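Local atomic coordinates of uncharacterized protein (Thermus thermophilus HB8, PDB entry 6SCE), a protein that acts as a DNA nuclease in Type III CRISPR defence and is switched on by cyclic oligoadenylate. Residues 363-368 against 392-397; 291-296 against 371-376; 190-195 against 207-212; 226-231 against 257-262. All coordinates share one frame; numbering follows the deposited sequence.

Contact 1: residues 363-368 against 392-397; sequences PVVEEA and LALRDG
This is a helix-to-loop contact near the protein surface, with an apolar half formed by V365 and a charged half by E366 and R395. It lies where helix 354-370 runs past the end of helix 384-393 and the loop that follows. V365 points its CB at the loop. CG2 comes within 3.6 Å of the carbonyl O of A393 and 4.1 Å from CD2 of L394, while CG1, anti to the backbone N, lies 3.9 Å from the N of R395. That N is buried here and finds no partner in the model. An alanine in place of V365 would lose both methyls and would probably loosen the fit against the A393-R395 backbone and against L295 of the sheet. Both helices belong to a Rossmann-like sheet domain, consistent with a CARF domain, and V365 bridges strand 293-297 and the loop. Next along the helix, E366 extends its chain so that OE2 meets R395 from an oblique direction, 3.0 Å from NE and 3.1 Å from NH2. These two bonds are weak and bent, the carboxylate and guanidinium planes being 57° apart, yet they make a salt bridge. The third guanidinium nitrogen fixes the rotation of the group: R395 bends at chi2 (-70°), and NH1 reaches the O of L392 at 3.0 Å and the O of L394 at 2.9 Å, both close to the guanidinium plane.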
loop_
_atom_site.group_PDB
_atom_site.type_symbol
_atom_site.label_atom_id
_atom_site.label_comp_id
_atom_site.label_asym_id
_atom_site.label_seq_id
_atom_site.Cartn_x
_atom_site.Cartn_y
_atom_site.Cartn_z
ATOM N N PRO A 363 0.887 -26.822 12.570
ATOM C CA PRO A 363 -0.118 -27.806 13.004
ATOM C C PRO A 363 -1.458 -27.698 12.278
ATOM O O PRO A 363 -2.160 -28.706 12.100
ATOM C CB PRO A 363 -0.301 -27.491 14.498
ATOM C CG PRO A 363 0.892 -26.693 14.885
ATOM C CD PRO A 363 1.262 -25.916 13.660
ATOM N N VAL A 364 -1.812 -26.483 11.857
ATOM C CA VAL A 364 -3.055 -26.248 11.153
ATOM C C VAL A 364 -2.940 -26.887 9.767
ATOM O O VAL A 364 -3.823 -27.615 9.318
ATOM C CB VAL A 364 -3.352 -24.725 11.062
ATOM C CG1 VAL A 364 -4.496 -24.421 10.110
ATOM C CG2 VAL A 364 -3.590 -24.143 12.436
ATOM N N VAL A 365 -1.824 -26.632 9.096
ATOM C CA VAL A 365 -1.559 -27.239 7.810
ATOM C C VAL A 365 -1.596 -28.775 7.905
ATOM O O VAL A 365 -2.247 -29.441 7.102
ATOM C CB VAL A 365 -0.191 -26.784 7.275
ATOM C CG1 VAL A 365 0.225 -27.556 6.031
ATOM C CG2 VAL A 365 -0.230 -25.296 6.984
ATOM N N GLU A 366 -0.893 -29.314 8.881
ATOM C CA GLU A 366 -0.761 -30.764 8.999
ATOM C C GLU A 366 -2.118 -31.416 9.260
ATOM O O GLU A 366 -2.454 -32.400 8.612
ATOM C CB GLU A 366 0.299 -31.149 10.040
ATOM C CG GLU A 366 1.703 -31.034 9.443
ATOM C CD GLU A 366 2.831 -30.985 10.463
ATOM O OE1 GLU A 366 2.615 -31.357 11.634
ATOM O OE2 GLU A 366 3.943 -30.563 10.072
ATOM N N GLU A 367 -2.901 -30.834 10.161
ATOM C CA GLU A 367 -4.257 -31.314 10.413
ATOM C C GLU A 367 -5.131 -31.185 9.170
ATOM O O GLU A 367 -5.850 -32.115 8.815
ATOM C CB GLU A 367 -4.859 -30.601 11.622
ATOM C CG GLU A 367 -6.291 -30.983 11.959
ATOM C CD GLU A 367 -6.452 -32.406 12.484
ATOM O OE1 GLU A 367 -5.449 -33.087 12.733
ATOM O OE2 GLU A 367 -7.609 -32.836 12.639
ATOM N N ALA A 368 -5.049 -30.056 8.469
ATOM C CA ALA A 368 -5.832 -29.874 7.261
ATOM C C ALA A 368 -5.532 -30.925 6.206
ATOM O O ALA A 368 -6.462 -31.455 5.568
ATOM C CB ALA A 368 -5.611 -28.490 6.682
ATOM N N LEU A 392 7.146 -21.695 5.191
ATOM C CA LEU A 392 7.863 -22.770 5.892
ATOM C C LEU A 392 6.929 -23.657 6.719
ATOM O O LEU A 392 7.308 -24.777 7.097
ATOM C CB LEU A 392 8.988 -22.187 6.765
ATOM C CG LEU A 392 10.166 -21.633 5.955
ATOM C CD1 LEU A 392 11.090 -20.808 6.811
ATOM C CD2 LEU A 392 10.951 -22.732 5.253
ATOM N N ALA A 393 5.732 -23.165 6.990
ATOM C CA ALA A 393 4.678 -23.959 7.623
ATOM C C ALA A 393 4.040 -24.950 6.668
ATOM O O ALA A 393 3.369 -25.877 7.102
ATOM C CB ALA A 393 3.598 -23.056 8.171
ATOM N N LEU A 394 4.190 -24.719 5.364
ATOM C CA LEU A 394 3.497 -25.524 4.380
ATOM C C LEU A 394 4.126 -26.913 4.272
ATOM O O LEU A 394 5.251 -27.121 4.695
ATOM C CB LEU A 394 3.481 -24.851 3.025
ATOM C CG LEU A 394 2.838 -23.451 3.086
ATOM C CD1 LEU A 394 2.793 -22.904 1.677
ATOM C CD2 LEU A 394 1.450 -23.391 3.729
ATOM N N ARG A 395 3.341 -27.850 3.761
ATOM C CA ARG A 395 3.811 -29.195 3.459
ATOM C C ARG A 395 3.223 -29.584 2.116
ATOM O O ARG A 395 2.245 -28.973 1.659
ATOM C CB ARG A 395 3.326 -30.204 4.521
ATOM C CG ARG A 395 3.729 -29.882 5.951
ATOM C CD ARG A 395 5.213 -30.050 6.221
ATOM N NE ARG A 395 5.506 -29.778 7.640
ATOM C CZ ARG A 395 5.912 -28.607 8.160
ATOM N NH1 ARG A 395 6.124 -27.528 7.405
ATOM N NH2 ARG A 395 6.128 -28.518 9.466
ATOM N N ASP A 396 3.813 -30.605 1.495
ATOM C CA ASP A 396 3.330 -31.116 0.205
ATOM C C ASP A 396 1.808 -31.275 0.240
ATOM O O ASP A 396 1.267 -31.832 1.188
ATOM C CB ASP A 396 3.992 -32.469 -0.132
ATOM C CG ASP A 396 5.474 -32.351 -0.438
ATOM O OD1 ASP A 396 5.983 -31.226 -0.668
ATOM O OD2 ASP A 396 6.146 -33.406 -0.468
ATOM N N GLY A 397 1.124 -30.741 -0.768
ATOM C CA GLY A 397 -0.338 -30.713 -0.801
ATOM C C GLY A 397 -0.933 -29.322 -0.600
ATOM O O GLY A 397 -2.005 -29.029 -1.112
#

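Contact 2: residues 291-296 against 371-376; sequences GPLLLA and RGHPVH
Strands 293-297 and 375-378 pair in the parallel core of a sheet whose strand order, 3-2-1-4-5, is that of Rossmann-like CARF domains. Three hydrogen bonds link their backbones. L293 N reaches P374 O at 2.9 Å, almost along the C=O axis; L293 O then accepts H376 N, and L295 N closes the run on H376 O at 2.8 Å. The H376 ring sets its edge against L293 O, with CD2 at 3.4 Å, and CB of H376 meets CD1 of L294 on the same face of the sheet. On the other face CD1 of L295 lies 3.9 Å from CG1 of V375. Ahead of the strands, the H373 ring is held between CB of R371 on one face and the N of G291 on the other, 3.3 Å from ND1 but poorly aimed for a bond. R371 NE donates to H373 NE2 at 3.0 Å. G291 fits this spot because a CB would clash with H373 CB. Helix 354-370 covers the L293, L295 and V375 face through V364, V365 and A368, helix 303-312 covers the L294 and H376 face, and strand 316-321 is hydrogen-bonded to the far side of 293-297.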
loop_
_atom_site.group_PDB
_atom_site.type_symbol
_atom_site.label_atom_id
_atom_site.label_comp_id
_atom_site.label_asym_id
_atom_site.label_seq_id
_atom_site.Cartn_x
_atom_site.Cartn_y
_atom_site.Cartn_z
ATOM N N GLY A 291 -13.004 -27.478 5.328
ATOM C CA GLY A 291 -12.274 -26.880 4.225
ATOM C C GLY A 291 -13.200 -26.233 3.217
ATOM O O GLY A 291 -14.417 -26.439 3.287
ATOM N N PRO A 292 -12.660 -25.456 2.273
ATOM C CA PRO A 292 -11.230 -25.107 2.195
ATOM C C PRO A 292 -10.776 -24.123 3.282
ATOM O O PRO A 292 -11.596 -23.418 3.895
ATOM C CB PRO A 292 -11.111 -24.417 0.829
ATOM C CG PRO A 292 -12.361 -24.728 0.094
ATOM C CD PRO A 292 -13.415 -24.936 1.124
ATOM N N LEU A 293 -9.470 -24.086 3.498
ATOM C CA LEU A 293 -8.817 -23.161 4.401
ATOM C C LEU A 293 -8.049 -22.122 3.613
ATOM O O LEU A 293 -7.475 -22.433 2.566
ATOM C CB LEU A 293 -7.756 -23.878 5.214
ATOM C CG LEU A 293 -8.094 -24.516 6.534
ATOM C CD1 LEU A 293 -9.227 -25.485 6.372
ATOM C CD2 LEU A 293 -6.855 -25.212 7.053
ATOM N N LEU A 294 -8.011 -20.917 4.153
ATOM C CA LEU A 294 -7.115 -19.859 3.660
ATOM C C LEU A 294 -6.255 -19.403 4.819
ATOM O O LEU A 294 -6.769 -19.039 5.879
ATOM C CB LEU A 294 -7.895 -18.685 3.109
ATOM C CG LEU A 294 -7.103 -17.442 2.674
ATOM C CD1 LEU A 294 -6.057 -17.816 1.626
ATOM C CD2 LEU A 294 -8.041 -16.374 2.153
ATOM N N LEU A 295 -4.949 -19.430 4.609
ATOM C CA LEU A 295 -3.979 -18.893 5.543
ATOM C C LEU A 295 -3.364 -17.638 4.928
ATOM O O LEU A 295 -2.957 -17.655 3.777
ATOM C CB LEU A 295 -2.872 -19.893 5.803
ATOM C CG LEU A 295 -3.248 -21.356 5.976
ATOM C CD1 LEU A 295 -1.985 -22.159 6.240
ATOM C CD2 LEU A 295 -4.255 -21.514 7.068
ATOM N N ALA A 296 -3.315 -16.562 5.700
ATOM C CA ALA A 296 -2.784 -15.305 5.208
ATOM C C ALA A 296 -2.271 -14.426 6.331
ATOM O O ALA A 296 -2.736 -14.535 7.489
ATOM C CB ALA A 296 -3.860 -14.546 4.431
ATOM N N ARG A 371 -6.941 -34.403 7.158
ATOM C CA ARG A 371 -8.380 -34.467 6.959
ATOM C C ARG A 371 -8.838 -34.215 5.535
ATOM O O ARG A 371 -10.037 -34.236 5.264
ATOM C CB ARG A 371 -9.073 -33.469 7.878
ATOM C CG ARG A 371 -8.995 -33.837 9.348
ATOM C CD ARG A 371 -9.479 -32.696 10.224
ATOM N NE ARG A 371 -10.874 -32.340 9.964
ATOM C CZ ARG A 371 -11.901 -32.585 10.779
ATOM N NH1 ARG A 371 -11.736 -33.206 11.945
ATOM N NH2 ARG A 371 -13.118 -32.196 10.419
ATOM N N GLY A 372 -7.910 -33.964 4.623
ATOM C CA GLY A 372 -8.262 -33.694 3.238
ATOM C C GLY A 372 -8.833 -32.313 2.948
ATOM O O GLY A 372 -9.380 -32.099 1.870
ATOM N N HIS A 373 -8.687 -31.361 3.874
ATOM C CA HIS A 373 -9.106 -29.963 3.610
ATOM C C HIS A 373 -8.104 -29.296 2.664
ATOM O O HIS A 373 -6.913 -29.283 2.966
ATOM C CB HIS A 373 -9.144 -29.152 4.896
ATOM C CG HIS A 373 -10.071 -29.698 5.934
ATOM N ND1 HIS A 373 -11.265 -30.307 5.618
ATOM C CD2 HIS A 373 -9.984 -29.716 7.285
ATOM C CE1 HIS A 373 -11.865 -30.697 6.727
ATOM N NE2 HIS A 373 -11.117 -30.340 7.754
ATOM N N PRO A 374 -8.569 -28.754 1.519
ATOM C CA PRO A 374 -7.687 -27.932 0.698
ATOM C C PRO A 374 -7.092 -26.795 1.540
ATOM O O PRO A 374 -7.825 -26.134 2.279
ATOM C CB PRO A 374 -8.616 -27.367 -0.367
ATOM C CG PRO A 374 -9.756 -28.325 -0.436
ATOM C CD PRO A 374 -9.922 -28.857 0.946
ATOM N N VAL A 375 -5.786 -26.592 1.440
ATOM C CA VAL A 375 -5.116 -25.546 2.198
ATOM C C VAL A 375 -4.542 -24.525 1.246
ATOM O O VAL A 375 -3.575 -24.828 0.551
ATOM C CB VAL A 375 -3.949 -26.098 3.028
ATOM C CG1 VAL A 375 -3.342 -24.979 3.873
ATOM C CG2 VAL A 375 -4.413 -27.206 3.921
ATOM N N HIS A 376 -5.114 -23.323 1.240
ATOM C CA HIS A 376 -4.619 -22.214 0.412
ATOM C C HIS A 376 -3.735 -21.303 1.276
ATOM O O HIS A 376 -4.050 -21.023 2.428
ATOM C CB HIS A 376 -5.766 -21.398 -0.168
ATOM C CG HIS A 376 -6.661 -22.176 -1.080
ATOM N ND1 HIS A 376 -6.528 -22.143 -2.452
ATOM C CD2 HIS A 376 -7.690 -23.011 -0.821
ATOM C CE1 HIS A 376 -7.448 -22.924 -2.995
ATOM N NE2 HIS A 376 -8.167 -23.459 -2.031
#

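Contact 3: residues 190-195 against 207-212; sequences WYWVRP and KALSAF
F212 is gripped between two tryptophans, one lying flat on a face, the other turning its own edge to the opposite face. The five-membered ring of W190 makes an offset stack, centroids 4.2 Å apart and planes only 17° apart. W190 NE1 comes within 3.2 Å of F212 CE1 and donates to OE1 of E215, which probably helps hold the indole's rotation. W192 forms a T-shaped (edge-to-face) pair, with planes at 70° and CE3 3.7 Å from F212 CG, while its CB makes an off-centre CH-pi contact to the same ring. All three side chains carry CG anti to the backbone N, so both indoles reach toward the helix and F212 drives back between them until CZ lies 3.4 Å from the N of W192. Further along this indole, CH2 touches CB of A208 at 3.7 Å. The guanidinium of R194 lies over it, NH2 above its centre, and W192 NE1 is bonded to NE2 of H231. The cluster joins helix 206-220 to strand 187-192, whose touching parts 207-212 and 190-192 run nearly antiparallel (164°), within the beta-alpha-beta unit that strand 225-229 completes, V228 packing against both W192 and F212.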
loop_
_atom_site.group_PDB
_atom_site.type_symbol
_atom_site.label_atom_id
_atom_site.label_comp_id
_atom_site.label_asym_id
_atom_site.label_seq_id
_atom_site.Cartn_x
_atom_site.Cartn_y
_atom_site.Cartn_z
ATOM N N TRP A 190 9.993 11.104 8.738
ATOM C CA TRP A 190 9.732 12.456 8.231
ATOM C C TRP A 190 8.824 13.068 9.315
ATOM O O TRP A 190 7.721 12.607 9.550
ATOM C CB TRP A 190 9.052 12.374 6.888
ATOM C CG TRP A 190 8.777 13.673 6.172
ATOM C CD1 TRP A 190 7.591 14.057 5.630
ATOM C CD2 TRP A 190 9.698 14.738 5.913
ATOM N NE1 TRP A 190 7.703 15.302 5.042
ATOM C CE2 TRP A 190 8.989 15.744 5.209
ATOM C CE3 TRP A 190 11.041 14.943 6.213
ATOM C CZ2 TRP A 190 9.584 16.934 4.797
ATOM C CZ3 TRP A 190 11.646 16.139 5.804
ATOM C CH2 TRP A 190 10.918 17.108 5.090
ATOM N N TYR A 191 9.371 14.040 10.017
ATOM C CA TYR A 191 8.791 14.534 11.266
ATOM C C TYR A 191 8.314 15.968 11.072
ATOM O O TYR A 191 9.066 16.845 10.676
ATOM C CB TYR A 191 9.836 14.436 12.355
ATOM C CG TYR A 191 9.399 14.839 13.742
ATOM C CD1 TYR A 191 9.501 16.162 14.170
ATOM C CD2 TYR A 191 8.935 13.905 14.641
ATOM C CE1 TYR A 191 9.133 16.540 15.461
ATOM C CE2 TYR A 191 8.549 14.285 15.927
ATOM C CZ TYR A 191 8.681 15.595 16.326
ATOM O OH TYR A 191 8.296 15.932 17.604
ATOM N N TRP A 192 7.040 16.177 11.370
ATOM C CA TRP A 192 6.323 17.440 11.099
ATOM C C TRP A 192 6.782 18.495 12.092
ATOM O O TRP A 192 6.801 18.255 13.292
ATOM C CB TRP A 192 4.836 17.153 11.243
ATOM C CG TRP A 192 3.806 18.272 11.253
ATOM C CD1 TRP A 192 3.629 19.212 12.222
ATOM C CD2 TRP A 192 2.750 18.475 10.300
ATOM N NE1 TRP A 192 2.548 20.006 11.914
ATOM C CE2 TRP A 192 1.985 19.571 10.745
ATOM C CE3 TRP A 192 2.369 17.833 9.128
ATOM C CZ2 TRP A 192 0.857 20.049 10.039
ATOM C CZ3 TRP A 192 1.270 18.301 8.428
ATOM C CH2 TRP A 192 0.521 19.410 8.895
ATOM N N VAL A 193 7.176 19.645 11.569
ATOM C CA VAL A 193 7.575 20.780 12.402
ATOM C C VAL A 193 6.890 22.016 11.838
ATOM O O VAL A 193 6.696 22.164 10.621
ATOM C CB VAL A 193 9.109 20.982 12.455
ATOM C CG1 VAL A 193 9.752 19.848 13.230
ATOM C CG2 VAL A 193 9.705 21.106 11.067
ATOM N N ARG A 194 6.472 22.891 12.732
ATOM C CA ARG A 194 5.876 24.160 12.324
ATOM C C ARG A 194 6.597 25.187 13.181
ATOM O O ARG A 194 6.062 25.623 14.198
ATOM C CB ARG A 194 4.374 24.168 12.590
ATOM C CG ARG A 194 3.537 23.374 11.618
ATOM C CD ARG A 194 3.775 23.825 10.181
ATOM N NE ARG A 194 2.893 23.200 9.197
ATOM C CZ ARG A 194 3.145 22.065 8.532
ATOM N NH1 ARG A 194 2.248 21.631 7.650
ATOM N NH2 ARG A 194 4.261 21.339 8.737
ATOM N N PRO A 195 7.849 25.516 12.807
ATOM C CA PRO A 195 8.690 26.368 13.657
ATOM C C PRO A 195 8.331 27.873 13.612
ATOM O O PRO A 195 8.720 28.608 14.513
ATOM C CB PRO A 195 10.103 26.104 13.122
ATOM C CG PRO A 195 9.906 25.748 11.683
ATOM C CD PRO A 195 8.538 25.114 11.565
ATOM N N LYS A 207 -5.694 18.427 3.736
ATOM C CA LYS A 207 -4.748 18.618 2.636
ATOM C C LYS A 207 -3.293 18.495 3.124
ATOM O O LYS A 207 -2.500 17.803 2.500
ATOM C CB LYS A 207 -4.922 19.981 1.958
ATOM C CG LYS A 207 -6.255 20.185 1.246
ATOM N N ALA A 208 -2.952 19.156 4.231
ATOM C CA ALA A 208 -1.567 19.152 4.699
ATOM C C ALA A 208 -1.172 17.766 5.237
ATOM O O ALA A 208 -0.044 17.321 5.012
ATOM C CB ALA A 208 -1.320 20.221 5.760
ATOM N N LEU A 209 -2.081 17.099 5.940
ATOM C CA LEU A 209 -1.820 15.754 6.449
ATOM C C LEU A 209 -1.615 14.741 5.324
ATOM O O LEU A 209 -0.665 13.957 5.359
ATOM C CB LEU A 209 -2.917 15.289 7.369
ATOM C CG LEU A 209 -2.951 16.015 8.706
ATOM C CD1 LEU A 209 -4.214 15.613 9.443
ATOM C CD2 LEU A 209 -1.713 15.755 9.551
ATOM N N SER A 210 -2.443 14.806 4.281
ATOM C CA SER A 210 -2.314 13.860 3.186
ATOM C C SER A 210 -1.049 14.105 2.411
ATOM O O SER A 210 -0.313 13.154 2.063
ATOM C CB SER A 210 -3.556 13.897 2.261
ATOM O OG SER A 210 -3.688 15.105 1.566
ATOM N N ALA A 211 -0.745 15.373 2.153
ATOM C CA ALA A 211 0.460 15.701 1.419
ATOM C C ALA A 211 1.733 15.283 2.185
ATOM O O ALA A 211 2.726 14.895 1.574
ATOM C CB ALA A 211 0.493 17.176 1.073
ATOM N N PHE A 212 1.688 15.370 3.514
ATOM C CA PHE A 212 2.829 15.035 4.353
ATOM C C PHE A 212 3.142 13.539 4.276
ATOM O O PHE A 212 4.289 13.146 4.265
ATOM C CB PHE A 212 2.552 15.427 5.812
ATOM C CG PHE A 212 3.763 15.426 6.671
ATOM C CD1 PHE A 212 4.700 16.434 6.555
ATOM C CD2 PHE A 212 3.999 14.382 7.556
ATOM C CE1 PHE A 212 5.823 16.454 7.348
ATOM C CE2 PHE A 212 5.136 14.381 8.337
ATOM C CZ PHE A 212 6.054 15.413 8.231
#

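Contact 4: residues 226-231 against 257-262; sequences PVVPYH and YGVFLV
P226 opens a parallel strand pair at the edge of a mixed sheet, where residues 226-229 of strand 225-229 run 25° from 260-262 after a beta-alpha-beta crossover that includes helix 240-257. Its O accepts F260 N at 2.8 Å, practically along the C=O axis (178°), and its ring rests on the O of G258, the glycine of a Schellman motif that ends that helix. V227 turns to the same face as F260 and V262, its CG1 lying 3.9 Å from V262 CG2 and its CG2 approaching the edge of the F260 ring. V228 faces the other way and is bonded at both ends: N to F260 O at 2.9 Å, and O accepting V262 N at 2.8 Å. Its CG2 is pressed unusually hard on V259 CG1 at 3.4 Å, while CG1 meets CD1 of L261. P229, with no N-H to give, lies alongside V262 and offers its CA to V262 O. Y230 takes the last backbone bond, N to V262 O at 2.9 Å; its CG stands between the backbone N and the carbonyl carbon (chi1 62°), bringing CD2 within 3.1 Å of that same O. An alanine here would lose the ring that meets F247 edge-to-face and brings CD2 up to V262 O, and would probably loosen the strand's exit. H231 follows as the N-cap of helix 232-236, its ND1 bonded to the O of K202.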
loop_
_atom_site.group_PDB
_atom_site.type_symbol
_atom_site.label_atom_id
_atom_site.label_comp_id
_atom_site.label_asym_id
_atom_site.label_seq_id
_atom_site.Cartn_x
_atom_site.Cartn_y
_atom_site.Cartn_z
ATOM N N PRO A 226 5.637 8.874 8.578
ATOM C CA PRO A 226 5.309 10.289 8.746
ATOM C C PRO A 226 4.849 10.507 10.180
ATOM O O PRO A 226 3.772 10.025 10.578
ATOM C CB PRO A 226 4.151 10.509 7.762
ATOM C CG PRO A 226 3.946 9.192 7.046
ATOM C CD PRO A 226 4.527 8.154 7.956
ATOM N N VAL A 227 5.656 11.208 10.943
ATOM C CA VAL A 227 5.386 11.400 12.365
ATOM C C VAL A 227 4.869 12.817 12.532
ATOM O O VAL A 227 5.550 13.753 12.123
ATOM C CB VAL A 227 6.640 11.212 13.209
ATOM C CG1 VAL A 227 6.304 11.416 14.692
ATOM C CG2 VAL A 227 7.257 9.836 12.992
ATOM N N VAL A 228 3.643 12.963 13.048
ATOM C CA VAL A 228 3.005 14.262 13.116
ATOM C C VAL A 228 2.540 14.565 14.539
ATOM O O VAL A 228 1.565 13.953 15.007
ATOM C CB VAL A 228 1.833 14.364 12.145
ATOM C CG1 VAL A 228 1.082 15.695 12.341
ATOM C CG2 VAL A 228 2.344 14.297 10.717
ATOM N N PRO A 229 3.278 15.429 15.252
ATOM C CA PRO A 229 2.829 15.818 16.605
ATOM C C PRO A 229 1.680 16.780 16.451
ATOM O O PRO A 229 1.800 17.791 15.744
ATOM C CB PRO A 229 4.059 16.480 17.223
ATOM C CG PRO A 229 5.210 16.032 16.371
ATOM C CD PRO A 229 4.630 15.936 14.991
ATOM N N TYR A 230 0.537 16.425 17.027
ATOM C CA TYR A 230 -0.656 17.199 16.806
ATOM C C TYR A 230 -0.567 18.563 17.508
ATOM O O TYR A 230 0.200 18.743 18.460
ATOM C CB TYR A 230 -1.922 16.412 17.154
ATOM C CG TYR A 230 -2.084 15.965 18.586
ATOM C CD1 TYR A 230 -2.478 16.857 19.571
ATOM C CD2 TYR A 230 -1.896 14.627 18.951
ATOM C CE1 TYR A 230 -2.653 16.435 20.880
ATOM C CE2 TYR A 230 -2.083 14.200 20.256
ATOM C CZ TYR A 230 -2.462 15.108 21.220
ATOM O OH TYR A 230 -2.638 14.694 22.525
ATOM N N HIS A 231 -1.337 19.499 16.993
ATOM C CA HIS A 231 -1.287 20.911 17.407
ATOM C C HIS A 231 -2.138 21.140 18.670
ATOM O O HIS A 231 -3.242 21.681 18.604
ATOM C CB HIS A 231 -1.807 21.774 16.274
ATOM C CG HIS A 231 -0.844 21.909 15.127
ATOM N ND1 HIS A 231 -1.082 22.740 14.055
ATOM C CD2 HIS A 231 0.357 21.316 14.885
ATOM C CE1 HIS A 231 -0.067 22.668 13.208
ATOM N NE2 HIS A 231 0.819 21.812 13.686
ATOM N N TYR A 257 -4.627 8.625 5.856
ATOM C CA TYR A 257 -3.448 8.829 5.009
ATOM C C TYR A 257 -2.170 8.190 5.510
ATOM O O TYR A 257 -1.084 8.435 4.956
ATOM C CB TYR A 257 -3.260 10.312 4.771
ATOM C CG TYR A 257 -4.482 10.982 4.216
ATOM C CD1 TYR A 257 -5.052 10.577 3.011
ATOM C CD2 TYR A 257 -5.061 12.047 4.888
ATOM C CE1 TYR A 257 -6.182 11.206 2.506
ATOM C CE2 TYR A 257 -6.169 12.692 4.393
ATOM C CZ TYR A 257 -6.734 12.276 3.208
ATOM O OH TYR A 257 -7.851 12.962 2.759
ATOM N N GLY A 258 -2.265 7.366 6.558
ATOM C CA GLY A 258 -1.098 6.662 7.069
ATOM C C GLY A 258 -0.108 7.498 7.890
ATOM O O GLY A 258 1.081 7.204 7.948
ATOM N N VAL A 259 -0.605 8.518 8.580
ATOM C CA VAL A 259 0.231 9.339 9.450
ATOM C C VAL A 259 0.222 8.808 10.865
ATOM O O VAL A 259 -0.826 8.373 11.375
ATOM C CB VAL A 259 -0.296 10.787 9.420
ATOM C CG1 VAL A 259 0.235 11.608 10.583
ATOM C CG2 VAL A 259 0.066 11.392 8.080
ATOM N N PHE A 260 1.373 8.857 11.515
ATOM C CA PHE A 260 1.494 8.497 12.914
ATOM C C PHE A 260 1.335 9.800 13.707
ATOM O O PHE A 260 2.283 10.560 13.883
ATOM C CB PHE A 260 2.837 7.829 13.157
ATOM C CG PHE A 260 3.076 7.352 14.562
ATOM C CD1 PHE A 260 2.081 6.730 15.297
ATOM C CD2 PHE A 260 4.318 7.502 15.127
ATOM C CE1 PHE A 260 2.339 6.267 16.569
ATOM C CE2 PHE A 260 4.590 7.039 16.390
ATOM C CZ PHE A 260 3.591 6.419 17.114
ATOM N N LEU A 261 0.106 10.051 14.134
ATOM C CA LEU A 261 -0.248 11.252 14.909
ATOM C C LEU A 261 0.111 11.075 16.371
ATOM O O LEU A 261 -0.356 10.145 17.007
ATOM C CB LEU A 261 -1.732 11.503 14.776
ATOM C CG LEU A 261 -2.195 12.909 15.174
ATOM C CD1 LEU A 261 -1.803 13.903 14.101
ATOM C CD2 LEU A 261 -3.697 12.927 15.385
ATOM N N VAL A 262 0.942 11.955 16.900
ATOM C CA VAL A 262 1.492 11.788 18.230
ATOM C C VAL A 262 1.286 12.999 19.120
ATOM O O VAL A 262 1.199 14.156 18.664
ATOM C CB VAL A 262 3.000 11.408 18.238
ATOM C CG1 VAL A 262 3.234 10.061 17.565
ATOM C CG2 VAL A 262 3.856 12.485 17.596
#

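Overall arrangement
The four contacts form two pairs in separate sheets. Contacts 1 and 2, centres 9 Å apart, are joined by helix 354-370, which carries 363-368 and leads into 371-376: O of A368 lies 2.8 Å from N of H373, a probable hydrogen bond. Contacts 3 and 4, centres 8 Å apart, join through strands 187-192 and 225-229, where W190 O to V227 N and W192 N to V227 O are probable hydrogen bonds of 2.9 Å. Contacts 2 and 3 have centres about 45 Å apart, on opposite sides of the chain's centre. By nearest atoms, the bound nucleic acid is about 10 Å from contact 2, 11 Å from contacts 3 and 4 and 14 Å from contact 1.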